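Local coordinates for maltose ABC transporter, periplasmic maltose-binding protein (Thermotoga maritima, PDB 2GHB), which probably captures maltose or related maltodextrins in the periplasm and hands them to the membrane part of an ABC importer, at residues Leu84-Glu89 with Arg305-Glu310; Tyr102-Ala107 with Glu290-Ile295; Glu89-Ala94 with Val261-Phe266; Pro300-Arg305 with Gly320-Ala325. All blocks are in the same frame, centred on the assembly; numbering follows the deposited sequence.

Contact 1 (Leu84-Glu89 with Arg305-Glu310); sequences LKNFYE and RKDVLE
K306 NZ reaches back over the loop and donates to K85 O at 2.7 Å, the shortest polar bond between 84-89 and 305-310; a bend at chi3 (-69°) steers the amine there. One residue on, K306 N gives its hydrogen to N86 O (2.8 Å, 155° at the hydrogen), so the main chain and the side-chain tip of a single lysine hold two successive carbonyls. K306 CG sits over one face of the Y88 ring, 3.7 Å from the ring centroid, a CH-pi contact offset toward the rim. The Y88 hydroxyl end passes close to L309 CD2, which lies at the ring edge.

R305 uses its aliphatic part in the same manner: CG stands over the middle of the F87 ring, 3.6 Å from the centroid. Beyond it the chain turns at chi3 (68°), and the guanidinium grips D307 side-on, NE to OD1 at 3.0 Å and NH2 to OD2 at 2.9 Å, both oxygens using their syn lone pairs. This pairing fixes the rotation of the guanidinium; N86 CB comes obliquely to NH2 at 3.4 Å, and F87 CD2 lies over one guanidinium face. D83 is a second carboxylate partner of NH2.

R305 is the N-cap residue of helix 306-312. F87 also packs against I104 and P105 of strand 100-116, and Y88 reaches T322 and A326 of helix 316-327.

Contact 2 (Tyr102-Ala107 with Glu290-Ile295); sequences YGIPYA and ETMYRI
Strand 104-107 and helix 290-295 run roughly the same way, their axes 36° apart and 9.3 Å from each other at closest approach; the backbones come nearest at Y106 and M292. No direct hydrogen bond joins the two. A water lies 2.8 Å from M292 O, with a weak, longer link to Y106 O.

M292 carries most of the contact. Its chain bends at chi2 (-67°), which swings the thioether across to the strand and lays it along the main chain from I104 to Y106. SD lies 3.6 Å from Y106 CB, and the terminal methyl CE comes to 3.4 Å from P105 O and 3.7 Å from I104 CG2, the isoleucine and methionine side chains crossing at about a right angle. Y106 holds CG between its backbone N and carbonyl carbon (chi1 62°), so the ring leads off from the methionine and meets I295 more loosely, CD1 to CG2 at 4.2 Å.

Beyond these residues, Y106 and A107 both face Q264 of strand 260-268 in a classic beta bulge, and the Y106 ring meets that of F266. V308 of helix 306-312 packs on M292, while T291 and R294 of helix 289-298 pack on helix 14-28.

Contact 3 (Glu89-Ala94 with Val261-Phe266); sequences ETALNA and VGVQGF
A short helix crossing a strand of the large mixed sheet makes this contact: 89-94 lies over 261-266 with the axes 8.4 Å apart at closest approach and 70° between their directions. The meeting is apolar and centres on V263, whose two methyls meet A91 and A94. CG2 presses on A94 CB at 3.4 Å, tighter than usual for two carbons. CG1, placed anti to the backbone nitrogen (chi1 -172°), turns to A91, 3.9 Å from A91 O and 4.3 Å from A91 CB. Alanines at these two positions let the helix come down close to the strand. Toward the start of the strand, V261 CG1 makes a lighter touch with T90 OG1 at 4.4 Å. With an alanine in place of V263, both methyls would go, and A91 and A94 would probably be left facing a gap between helix and strand.

P105 of the neighbouring strand 100-116 also packs on V263 and A91, while N333 ND2 bonds to A94 O. Strand 260-268 pairs with 58-62, 100-116 and 329-330, so the helix is laid against an interior strand, an alpha/beta layering that belongs to the periplasmic binding protein fold.

Contact 4 (Pro300-Arg305 with Gly320-Ala325); sequences PRLPSR and GFTLSA
L302 pushes its isobutyl group against helix 320-325, where F321, T322 and A325 receive it. With CG anti to the carbonyl carbon (chi1 -42°), both leucine methyls are carried to F321: CD2 packs on F321 CB at 3.3 Å, near the root of the phenylalanine and oblique to its ring, while CD1 lies close to F321 CB and O as well and reaches A325 CB at 4.1 Å. The leucine and phenylalanine side chains meet at about a right angle. L302 CB is 3.5 Å from T322 OG1, and the two side chains slide past each other in opposite directions. P303 CD comes up beside the leucine, 3.6 Å from T322 OG1. If an alanine stood at L302, both methyl contacts would vanish and F321 CB and A325 CB would probably face a gap.

T322 OG1 hydrogen-bonds to V318 O, one turn earlier, so its contacts with the leucine and proline are ones of packing. L302 is also backbone-bonded to M108, which helps to place it.

The weakly bonded strand 302-303 pairs with strand 100-116, and helix 316-327 packs on both. V308 and L309 of helix 306-312 pack on P303, and S324 OG bonds to I111 O of strand 100-116.

How the contacts relate
Contacts 2, 3 and 4 are buried and essentially apolar across their segments, whereas contact 1 is partly exposed and combines lysine bonds to backbone carbonyls with aliphatic chains laid over two aromatic rings, an arginine-aspartate pair beside them. Contacts 2, 3 and 4 all reach the same mixed sheet: strands 100-116 and 260-268 are neighbours in it, and 302-303 pairs with 100-116. R305 ends the first segment of contact 4 but does its work in contact 1. S304 lies at the junction, its OG near P105 O of contact 2 and its carbonyl near the Y88 nitrogen of contact 1. Contact 4 joins segments close in sequence; the others span much longer separations.

Contact 1 (Leu84-Glu89 with Arg305-Glu310)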
loop_
_atom_site.group_PDB
_atom_site.type_symbol
_atom_site.label_atom_id
_atom_site.label_comp_id
_atom_site.label_asym_id
_atom_site.label_seq_id
_atom_site.Cartn_x
_atom_site.Cartn_y
_atom_site.Cartn_z
ATOM N N LEU A 84 -1.467 -2.123 -20.318
ATOM C CA LEU A 84 -0.779 -1.800 -19.074
ATOM C C LEU A 84 -0.654 -0.297 -18.796
ATOM O O LEU A 84 -0.482 0.103 -17.638
ATOM C CB LEU A 84 0.620 -2.419 -19.037
ATOM C CG LEU A 84 0.753 -3.903 -18.676
ATOM C CD1 LEU A 84 2.203 -4.377 -18.876
ATOM C CD2 LEU A 84 0.291 -4.193 -17.263
ATOM N N LYS A 85 -0.728 0.530 -19.848
ATOM C CA LYS A 85 -0.777 1.989 -19.691
ATOM C C LYS A 85 -1.942 2.467 -18.797
ATOM O O LYS A 85 -1.926 3.600 -18.316
ATOM C CB LYS A 85 -0.873 2.689 -21.064
ATOM C CG LYS A 85 -2.172 2.451 -21.830
ATOM C CD LYS A 85 -2.239 3.302 -23.084
ATOM C CE LYS A 85 -3.331 2.867 -24.054
ATOM N NZ LYS A 85 -4.578 2.352 -23.394
ATOM N N ASN A 86 -2.942 1.617 -18.580
ATOM C CA ASN A 86 -4.123 2.006 -17.799
ATOM C C ASN A 86 -4.037 1.649 -16.300
ATOM O O ASN A 86 -4.980 1.857 -15.531
ATOM C CB ASN A 86 -5.366 1.398 -18.446
ATOM C CG ASN A 86 -5.659 1.986 -19.844
ATOM O OD1 ASN A 86 -5.725 1.263 -20.840
ATOM N ND2 ASN A 86 -5.866 3.282 -19.903
ATOM N N PHE A 87 -2.898 1.117 -15.883
ATOM C CA PHE A 87 -2.689 0.749 -14.496
ATOM C C PHE A 87 -1.895 1.859 -13.829
ATOM O O PHE A 87 -1.084 2.495 -14.481
ATOM C CB PHE A 87 -1.915 -0.555 -14.417
ATOM C CG PHE A 87 -2.739 -1.768 -14.696
ATOM C CD1 PHE A 87 -3.191 -2.566 -13.670
ATOM C CD2 PHE A 87 -3.047 -2.129 -16.008
ATOM C CE1 PHE A 87 -3.959 -3.721 -13.943
ATOM C CE2 PHE A 87 -3.793 -3.269 -16.282
ATOM C CZ PHE A 87 -4.249 -4.058 -15.241
ATOM N N TYR A 88 -2.128 2.093 -12.543
ATOM C CA TYR A 88 -1.269 3.005 -11.745
ATOM C C TYR A 88 0.190 2.530 -11.703
ATOM O O TYR A 88 0.472 1.332 -11.449
ATOM C CB TYR A 88 -1.789 3.122 -10.306
ATOM C CG TYR A 88 -3.099 3.885 -10.230
ATOM C CD1 TYR A 88 -3.114 5.281 -10.335
ATOM C CD2 TYR A 88 -4.288 3.218 -10.074
ATOM C CE1 TYR A 88 -4.339 5.999 -10.294
ATOM C CE2 TYR A 88 -5.511 3.910 -10.019
ATOM C CZ TYR A 88 -5.520 5.291 -10.138
ATOM O OH TYR A 88 -6.709 5.943 -10.086
ATOM N N GLU A 89 1.109 3.470 -11.898
ATOM C CA GLU A 89 2.530 3.135 -11.982
ATOM C C GLU A 89 2.954 2.404 -10.735
ATOM O O GLU A 89 3.674 1.413 -10.814
ATOM C CB GLU A 89 3.411 4.379 -12.175
ATOM C CG GLU A 89 3.137 5.179 -13.483
ATOM C CD GLU A 89 4.142 6.322 -13.727
ATOM O OE1 GLU A 89 5.089 6.517 -12.894
ATOM O OE2 GLU A 89 3.983 7.016 -14.777
ATOM N N ARG A 305 -6.326 0.090 -11.614
ATOM C CA ARG A 305 -6.497 0.717 -12.925
ATOM C C ARG A 305 -7.155 2.092 -12.834
ATOM O O ARG A 305 -8.141 2.287 -12.112
ATOM C CB ARG A 305 -7.357 -0.156 -13.859
ATOM C CG ARG A 305 -6.696 -1.439 -14.328
ATOM C CD ARG A 305 -7.581 -2.179 -15.286
ATOM N NE ARG A 305 -7.722 -1.453 -16.547
ATOM C CZ ARG A 305 -7.340 -1.903 -17.742
ATOM N NH1 ARG A 305 -6.828 -3.111 -17.884
ATOM N NH2 ARG A 305 -7.527 -1.149 -18.816
ATOM N N LYS A 306 -6.599 3.030 -13.586
ATOM C CA LYS A 306 -7.054 4.411 -13.616
ATOM C C LYS A 306 -8.454 4.503 -14.202
ATOM O O LYS A 306 -9.287 5.268 -13.716
ATOM C CB LYS A 306 -6.067 5.259 -14.411
ATOM C CG LYS A 306 -4.678 5.374 -13.773
ATOM C CD LYS A 306 -3.629 6.027 -14.675
ATOM C CE LYS A 306 -3.244 5.161 -15.874
ATOM N NZ LYS A 306 -2.041 5.722 -16.617
ATOM N N ASP A 307 -8.740 3.679 -15.207
ATOM C CA ASP A 307 -10.052 3.709 -15.856
ATOM C C ASP A 307 -11.152 3.016 -15.023
ATOM O O ASP A 307 -12.338 3.280 -15.230
ATOM C CB ASP A 307 -9.978 3.183 -17.300
ATOM C CG ASP A 307 -9.236 1.865 -17.414
ATOM O OD1 ASP A 307 -8.891 1.299 -16.382
ATOM O OD2 ASP A 307 -8.975 1.405 -18.535
ATOM N N VAL A 308 -10.760 2.167 -14.072
ATOM C CA VAL A 308 -11.716 1.585 -13.142
ATOM C C VAL A 308 -12.063 2.584 -12.028
ATOM O O VAL A 308 -13.213 2.633 -11.568
ATOM C CB VAL A 308 -11.209 0.247 -12.527
ATOM C CG1 VAL A 308 -12.169 -0.240 -11.429
ATOM C CG2 VAL A 308 -11.067 -0.835 -13.625
ATOM N N LEU A 309 -11.067 3.357 -11.583
ATOM C CA LEU A 309 -11.337 4.423 -10.636
ATOM C C LEU A 309 -12.356 5.384 -11.235
ATOM O O LEU A 309 -13.293 5.755 -10.581
ATOM C CB LEU A 309 -10.075 5.167 -10.191
ATOM C CG LEU A 309 -10.366 6.284 -9.145
ATOM C CD1 LEU A 309 -10.896 5.758 -7.844
ATOM C CD2 LEU A 309 -9.150 7.120 -8.870
ATOM N N GLU A 310 -12.181 5.769 -12.483
ATOM C CA GLU A 310 -13.156 6.635 -13.143
ATOM C C GLU A 310 -14.576 6.087 -13.056
ATOM O O GLU A 310 -15.501 6.846 -12.883
ATOM C CB GLU A 310 -12.772 6.851 -14.599
ATOM C CG GLU A 310 -11.631 7.790 -14.774
ATOM C CD GLU A 310 -11.903 9.145 -14.134
ATOM O OE1 GLU A 310 -11.191 9.487 -13.159
ATOM O OE2 GLU A 310 -12.841 9.850 -14.594
#

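Contact 2 (Tyr102-Ala107 with Glu290-Ile295)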
loop_
_atom_site.group_PDB
_atom_site.type_symbol
_atom_site.label_atom_id
_atom_site.label_comp_id
_atom_site.label_asym_id
_atom_site.label_seq_id
_atom_site.Cartn_x
_atom_site.Cartn_y
_atom_site.Cartn_z
ATOM N N TYR A 102 6.333 -8.939 -12.776
ATOM C CA TYR A 102 6.021 -10.281 -12.327
ATOM C C TYR A 102 4.580 -10.534 -11.888
ATOM O O TYR A 102 4.289 -11.576 -11.291
ATOM C CB TYR A 102 6.931 -10.628 -11.164
ATOM C CG TYR A 102 8.319 -10.979 -11.605
ATOM C CD1 TYR A 102 8.626 -12.280 -12.041
ATOM C CD2 TYR A 102 9.315 -10.025 -11.616
ATOM C CE1 TYR A 102 9.905 -12.609 -12.467
ATOM C CE2 TYR A 102 10.600 -10.334 -12.042
ATOM C CZ TYR A 102 10.886 -11.628 -12.462
ATOM O OH TYR A 102 12.144 -11.909 -12.852
ATOM N N GLY A 103 3.669 -9.599 -12.167
ATOM C CA GLY A 103 2.253 -9.842 -11.876
ATOM C C GLY A 103 1.345 -8.732 -12.375
ATOM O O GLY A 103 1.818 -7.687 -12.819
ATOM N N ILE A 104 0.034 -8.983 -12.313
ATOM C CA ILE A 104 -0.985 -8.008 -12.704
ATOM C C ILE A 104 -1.718 -7.646 -11.438
ATOM O O ILE A 104 -2.413 -8.471 -10.868
ATOM C CB ILE A 104 -1.968 -8.585 -13.721
ATOM C CG1 ILE A 104 -1.227 -8.941 -15.030
ATOM C CG2 ILE A 104 -3.126 -7.605 -13.965
ATOM C CD1 ILE A 104 -0.598 -7.746 -15.756
ATOM N N PRO A 105 -1.562 -6.405 -10.976
ATOM C CA PRO A 105 -2.191 -6.017 -9.715
ATOM C C PRO A 105 -3.706 -5.783 -9.885
ATOM O O PRO A 105 -4.131 -5.314 -10.917
ATOM C CB PRO A 105 -1.480 -4.693 -9.391
ATOM C CG PRO A 105 -1.192 -4.122 -10.679
ATOM C CD PRO A 105 -0.879 -5.274 -11.608
ATOM N N TYR A 106 -4.495 -6.093 -8.880
ATOM C CA TYR A 106 -5.922 -5.785 -8.896
ATOM C C TYR A 106 -6.411 -4.849 -7.764
ATOM O O TYR A 106 -7.563 -4.365 -7.822
ATOM C CB TYR A 106 -6.741 -7.046 -8.835
ATOM C CG TYR A 106 -6.548 -7.876 -7.599
ATOM C CD1 TYR A 106 -7.339 -7.675 -6.482
ATOM C CD2 TYR A 106 -5.615 -8.891 -7.558
ATOM C CE1 TYR A 106 -7.199 -8.446 -5.350
ATOM C CE2 TYR A 106 -5.449 -9.685 -6.398
ATOM C CZ TYR A 106 -6.242 -9.461 -5.320
ATOM O OH TYR A 106 -6.109 -10.215 -4.170
ATOM N N ALA A 107 -5.567 -4.602 -6.758
ATOM C CA ALA A 107 -5.956 -3.814 -5.591
ATOM C C ALA A 107 -4.752 -3.191 -4.933
ATOM O O ALA A 107 -3.697 -3.833 -4.849
ATOM C CB ALA A 107 -6.685 -4.688 -4.575
ATOM N N GLU A 290 -12.950 -4.317 -17.819
ATOM C CA GLU A 290 -14.261 -4.840 -17.452
ATOM C C GLU A 290 -14.176 -5.882 -16.345
ATOM O O GLU A 290 -15.004 -5.929 -15.437
ATOM C CB GLU A 290 -14.916 -5.478 -18.696
ATOM C CG GLU A 290 -14.885 -4.602 -19.927
ATOM C CD GLU A 290 -13.738 -4.916 -20.909
ATOM O OE1 GLU A 290 -12.673 -5.369 -20.476
ATOM O OE2 GLU A 290 -13.920 -4.690 -22.124
ATOM N N THR A 291 -13.161 -6.734 -16.424
ATOM C CA THR A 291 -12.938 -7.747 -15.385
ATOM C C THR A 291 -12.513 -7.123 -14.058
ATOM O O THR A 291 -12.969 -7.512 -12.983
ATOM C CB THR A 291 -11.842 -8.731 -15.818
ATOM O OG1 THR A 291 -12.185 -9.288 -17.091
ATOM C CG2 THR A 291 -11.690 -9.840 -14.765
ATOM N N MET A 292 -11.596 -6.175 -14.149
ATOM C CA MET A 292 -11.099 -5.453 -12.975
ATOM C C MET A 292 -12.230 -4.663 -12.289
ATOM O O MET A 292 -12.257 -4.530 -11.064
ATOM C CB MET A 292 -9.951 -4.534 -13.378
ATOM C CG MET A 292 -8.598 -5.246 -13.619
ATOM S SD MET A 292 -7.924 -5.932 -12.096
ATOM C CE MET A 292 -6.537 -6.965 -12.695
ATOM N N TYR A 293 -13.167 -4.168 -13.082
ATOM C CA TYR A 293 -14.358 -3.493 -12.545
ATOM C C TYR A 293 -15.272 -4.451 -11.806
ATOM O O TYR A 293 -15.726 -4.165 -10.706
ATOM C CB TYR A 293 -15.090 -2.717 -13.664
ATOM C CG TYR A 293 -16.385 -2.055 -13.217
ATOM C CD1 TYR A 293 -16.383 -0.825 -12.563
ATOM C CD2 TYR A 293 -17.598 -2.673 -13.435
ATOM C CE1 TYR A 293 -17.587 -0.237 -12.144
ATOM C CE2 TYR A 293 -18.787 -2.092 -13.036
ATOM C CZ TYR A 293 -18.771 -0.882 -12.386
ATOM O OH TYR A 293 -19.968 -0.360 -12.002
ATOM N N ARG A 294 -15.541 -5.602 -12.396
ATOM C CA ARG A 294 -16.260 -6.693 -11.710
ATOM C C ARG A 294 -15.581 -7.134 -10.412
ATOM O O ARG A 294 -16.232 -7.373 -9.391
ATOM C CB ARG A 294 -16.424 -7.906 -12.647
ATOM C CG ARG A 294 -17.558 -7.747 -13.656
ATOM C CD ARG A 294 -17.468 -8.741 -14.815
ATOM N NE ARG A 294 -17.479 -10.152 -14.444
ATOM C CZ ARG A 294 -16.818 -11.126 -15.083
ATOM N NH1 ARG A 294 -16.031 -10.851 -16.118
ATOM N NH2 ARG A 294 -16.924 -12.405 -14.654
ATOM N N ILE A 295 -14.263 -7.261 -10.463
ATOM C CA ILE A 295 -13.485 -7.573 -9.273
ATOM C C ILE A 295 -13.730 -6.531 -8.162
ATOM O O ILE A 295 -13.967 -6.884 -7.014
ATOM C CB ILE A 295 -11.984 -7.699 -9.631
ATOM C CG1 ILE A 295 -11.747 -9.030 -10.357
ATOM C CG2 ILE A 295 -11.124 -7.598 -8.395
ATOM C CD1 ILE A 295 -10.345 -9.187 -10.988
HETATM O O HOH W 1 -10.379 -3.210 -9.461
#

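Contact 3 (Glu89-Ala94 with Val261-Phe266)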
loop_
_atom_site.group_PDB
_atom_site.type_symbol
_atom_site.label_atom_id
_atom_site.label_comp_id
_atom_site.label_asym_id
_atom_site.label_seq_id
_atom_site.Cartn_x
_atom_site.Cartn_y
_atom_site.Cartn_z
ATOM N N GLU A 89 1.109 3.470 -11.898
ATOM C CA GLU A 89 2.530 3.135 -11.982
ATOM C C GLU A 89 2.954 2.404 -10.735
ATOM O O GLU A 89 3.674 1.413 -10.814
ATOM C CB GLU A 89 3.411 4.379 -12.175
ATOM C CG GLU A 89 3.137 5.179 -13.483
ATOM C CD GLU A 89 4.142 6.322 -13.727
ATOM O OE1 GLU A 89 5.089 6.517 -12.894
ATOM O OE2 GLU A 89 3.983 7.016 -14.777
ATOM N N THR A 90 2.494 2.853 -9.578
ATOM C CA THR A 90 2.977 2.247 -8.320
ATOM C C THR A 90 2.448 0.826 -8.070
ATOM O O THR A 90 3.060 0.061 -7.346
ATOM C CB THR A 90 2.749 3.156 -7.078
ATOM O OG1 THR A 90 1.418 3.013 -6.594
ATOM C CG2 THR A 90 2.990 4.596 -7.416
ATOM N N ALA A 91 1.321 0.479 -8.678
ATOM C CA ALA A 91 0.785 -0.878 -8.642
ATOM C C ALA A 91 1.659 -1.835 -9.467
ATOM O O ALA A 91 1.915 -2.951 -9.059
ATOM C CB ALA A 91 -0.644 -0.881 -9.180
ATOM N N LEU A 92 2.064 -1.386 -10.652
ATOM C CA LEU A 92 2.949 -2.148 -11.536
ATOM C C LEU A 92 4.329 -2.224 -10.940
ATOM O O LEU A 92 4.940 -3.292 -10.930
ATOM C CB LEU A 92 3.019 -1.532 -12.941
ATOM C CG LEU A 92 1.712 -1.512 -13.733
ATOM C CD1 LEU A 92 1.952 -0.891 -15.100
ATOM C CD2 LEU A 92 1.066 -2.878 -13.874
ATOM N N ASN A 93 4.815 -1.105 -10.396
ATOM C CA ASN A 93 6.150 -1.089 -9.762
ATOM C C ASN A 93 6.175 -2.039 -8.595
ATOM O O ASN A 93 7.142 -2.771 -8.376
ATOM C CB ASN A 93 6.549 0.323 -9.294
ATOM C CG ASN A 93 6.928 1.257 -10.430
ATOM O OD1 ASN A 93 7.096 0.846 -11.586
ATOM N ND2 ASN A 93 7.052 2.560 -10.101
ATOM N N ALA A 94 5.095 -2.073 -7.837
ATOM C CA ALA A 94 5.009 -2.966 -6.690
ATOM C C ALA A 94 5.109 -4.444 -7.072
ATOM O O ALA A 94 5.565 -5.258 -6.273
ATOM C CB ALA A 94 3.725 -2.730 -5.956
ATOM N N VAL A 261 2.543 1.913 0.003
ATOM C CA VAL A 261 1.400 1.293 -0.690
ATOM C C VAL A 261 1.614 -0.220 -0.683
ATOM O O VAL A 261 2.706 -0.711 -1.001
ATOM C CB VAL A 261 1.316 1.755 -2.148
ATOM C CG1 VAL A 261 0.148 1.075 -2.904
ATOM C CG2 VAL A 261 1.254 3.244 -2.217
ATOM N N GLY A 262 0.576 -0.941 -0.300
ATOM C CA GLY A 262 0.552 -2.386 -0.392
ATOM C C GLY A 262 -0.368 -2.756 -1.536
ATOM O O GLY A 262 -1.422 -2.103 -1.734
ATOM N N VAL A 263 0.021 -3.792 -2.284
ATOM C CA VAL A 263 -0.630 -4.130 -3.562
ATOM C C VAL A 263 -0.879 -5.644 -3.619
ATOM O O VAL A 263 -0.018 -6.461 -3.197
ATOM C CB VAL A 263 0.224 -3.672 -4.784
ATOM C CG1 VAL A 263 -0.530 -3.850 -6.090
ATOM C CG2 VAL A 263 0.610 -2.197 -4.676
ATOM N N GLN A 264 -2.068 -6.012 -4.089
ATOM C CA GLN A 264 -2.414 -7.395 -4.277
ATOM C C GLN A 264 -2.528 -7.641 -5.769
ATOM O O GLN A 264 -2.950 -6.761 -6.522
ATOM C CB GLN A 264 -3.710 -7.719 -3.542
ATOM C CG GLN A 264 -3.623 -7.609 -2.016
ATOM C CD GLN A 264 -4.948 -7.937 -1.341
ATOM O OE1 GLN A 264 -5.999 -7.425 -1.725
ATOM N NE2 GLN A 264 -4.909 -8.811 -0.324
ATOM N N GLY A 265 -2.132 -8.833 -6.214
ATOM C CA GLY A 265 -2.023 -9.099 -7.646
ATOM C C GLY A 265 -2.075 -10.563 -8.043
ATOM O O GLY A 265 -2.010 -11.454 -7.190
ATOM N N PHE A 266 -2.224 -10.803 -9.350
ATOM C CA PHE A 266 -2.165 -12.159 -9.892
ATOM C C PHE A 266 -0.756 -12.474 -10.419
ATOM O O PHE A 266 -0.152 -11.663 -11.110
ATOM C CB PHE A 266 -3.141 -12.326 -11.038
ATOM C CG PHE A 266 -4.581 -12.219 -10.645
ATOM C CD1 PHE A 266 -5.307 -13.351 -10.341
ATOM C CD2 PHE A 266 -5.221 -10.981 -10.630
ATOM C CE1 PHE A 266 -6.635 -13.267 -10.015
ATOM C CE2 PHE A 266 -6.560 -10.885 -10.311
ATOM C CZ PHE A 266 -7.272 -12.021 -9.983
#

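Contact 4 (Pro300-Arg305 with Gly320-Ala325)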
loop_
_atom_site.group_PDB
_atom_site.type_symbol
_atom_site.label_atom_id
_atom_site.label_comp_id
_atom_site.label_asym_id
_atom_site.label_seq_id
_atom_site.Cartn_x
_atom_site.Cartn_y
_atom_site.Cartn_z
ATOM N N PRO A 300 -14.653 -4.332 -2.916
ATOM C CA PRO A 300 -14.287 -2.940 -3.190
ATOM C C PRO A 300 -12.967 -2.438 -2.582
ATOM O O PRO A 300 -12.953 -1.507 -1.770
ATOM C CB PRO A 300 -15.480 -2.126 -2.642
ATOM C CG PRO A 300 -16.490 -3.079 -2.227
ATOM C CD PRO A 300 -15.869 -4.434 -2.095
ATOM N N ARG A 301 -11.859 -2.963 -3.063
ATOM C CA ARG A 301 -10.548 -2.471 -2.680
ATOM C C ARG A 301 -10.061 -1.463 -3.686
ATOM O O ARG A 301 -10.455 -1.548 -4.851
ATOM C CB ARG A 301 -9.596 -3.640 -2.648
ATOM C CG ARG A 301 -9.924 -4.567 -1.537
ATOM C CD ARG A 301 -9.239 -5.876 -1.718
ATOM N NE ARG A 301 -9.621 -6.726 -0.610
ATOM C CZ ARG A 301 -8.903 -6.915 0.491
ATOM N NH1 ARG A 301 -7.725 -6.319 0.660
ATOM N NH2 ARG A 301 -9.392 -7.708 1.445
ATOM N N LEU A 302 -9.169 -0.552 -3.271
ATOM C CA LEU A 302 -8.678 0.501 -4.177
ATOM C C LEU A 302 -8.197 -0.130 -5.497
ATOM O O LEU A 302 -7.361 -1.021 -5.458
ATOM C CB LEU A 302 -7.516 1.324 -3.567
ATOM C CG LEU A 302 -7.607 1.736 -2.096
ATOM C CD1 LEU A 302 -6.420 2.558 -1.695
ATOM C CD2 LEU A 302 -8.892 2.471 -1.833
ATOM N N PRO A 303 -8.729 0.328 -6.641
ATOM C CA PRO A 303 -8.407 -0.291 -7.919
ATOM C C PRO A 303 -6.977 -0.034 -8.366
ATOM O O PRO A 303 -6.389 1.013 -8.036
ATOM C CB PRO A 303 -9.386 0.371 -8.894
ATOM C CG PRO A 303 -9.737 1.655 -8.266
ATOM C CD PRO A 303 -9.670 1.452 -6.804
ATOM N N SER A 304 -6.433 -0.994 -9.113
ATOM C CA SER A 304 -5.105 -0.880 -9.709
ATOM C C SER A 304 -5.124 -0.143 -11.057
ATOM O O SER A 304 -4.066 0.219 -11.569
ATOM C CB SER A 304 -4.539 -2.284 -9.906
ATOM O OG SER A 304 -5.403 -3.029 -10.768
ATOM N N ARG A 305 -6.326 0.090 -11.614
ATOM C CA ARG A 305 -6.497 0.717 -12.925
ATOM C C ARG A 305 -7.155 2.092 -12.834
ATOM O O ARG A 305 -8.141 2.287 -12.112
ATOM C CB ARG A 305 -7.357 -0.156 -13.859
ATOM C CG ARG A 305 -6.696 -1.439 -14.328
ATOM C CD ARG A 305 -7.581 -2.179 -15.286
ATOM N NE ARG A 305 -7.722 -1.453 -16.547
ATOM C CZ ARG A 305 -7.340 -1.903 -17.742
ATOM N NH1 ARG A 305 -6.828 -3.111 -17.884
ATOM N NH2 ARG A 305 -7.527 -1.149 -18.816
ATOM N N GLY A 320 -10.297 9.387 -2.531
ATOM C CA GLY A 320 -9.299 9.998 -1.665
ATOM C C GLY A 320 -8.187 9.013 -1.355
ATOM O O GLY A 320 -7.012 9.353 -1.477
ATOM N N PHE A 321 -8.580 7.801 -0.971
ATOM C CA PHE A 321 -7.633 6.690 -0.767
ATOM C C PHE A 321 -6.802 6.374 -2.022
ATOM O O PHE A 321 -5.584 6.194 -1.923
ATOM C CB PHE A 321 -8.346 5.405 -0.314
ATOM C CG PHE A 321 -8.751 5.401 1.135
ATOM C CD1 PHE A 321 -7.820 5.669 2.143
ATOM C CD2 PHE A 321 -10.062 5.115 1.501
ATOM C CE1 PHE A 321 -8.195 5.661 3.471
ATOM C CE2 PHE A 321 -10.439 5.108 2.832
ATOM C CZ PHE A 321 -9.507 5.361 3.819
ATOM N N THR A 322 -7.445 6.331 -3.188
ATOM C CA THR A 322 -6.751 5.853 -4.390
ATOM C C THR A 322 -5.760 6.895 -4.892
ATOM O O THR A 322 -4.686 6.558 -5.385
ATOM C CB THR A 322 -7.748 5.384 -5.501
ATOM O OG1 THR A 322 -8.594 4.358 -4.977
ATOM C CG2 THR A 322 -7.009 4.797 -6.704
ATOM N N LEU A 323 -6.111 8.170 -4.751
ATOM C CA LEU A 323 -5.194 9.256 -5.066
ATOM C C LEU A 323 -3.961 9.252 -4.158
ATOM O O LEU A 323 -2.854 9.555 -4.593
ATOM C CB LEU A 323 -5.911 10.597 -4.944
ATOM C CG LEU A 323 -7.111 10.810 -5.880
ATOM C CD1 LEU A 323 -7.615 12.242 -5.728
ATOM C CD2 LEU A 323 -6.775 10.480 -7.328
ATOM N N SER A 324 -4.163 8.898 -2.898
ATOM C CA SER A 324 -3.066 8.777 -1.936
ATOM C C SER A 324 -2.141 7.635 -2.391
ATOM O O SER A 324 -0.905 7.811 -2.534
ATOM C CB SER A 324 -3.654 8.547 -0.527
ATOM O OG SER A 324 -2.683 8.617 0.496
ATOM N N ALA A 325 -2.747 6.476 -2.650
ATOM C CA ALA A 325 -1.983 5.303 -3.099
ATOM C C ALA A 325 -1.212 5.572 -4.412
ATOM O O ALA A 325 -0.061 5.210 -4.535
ATOM C CB ALA A 325 -2.894 4.084 -3.232
#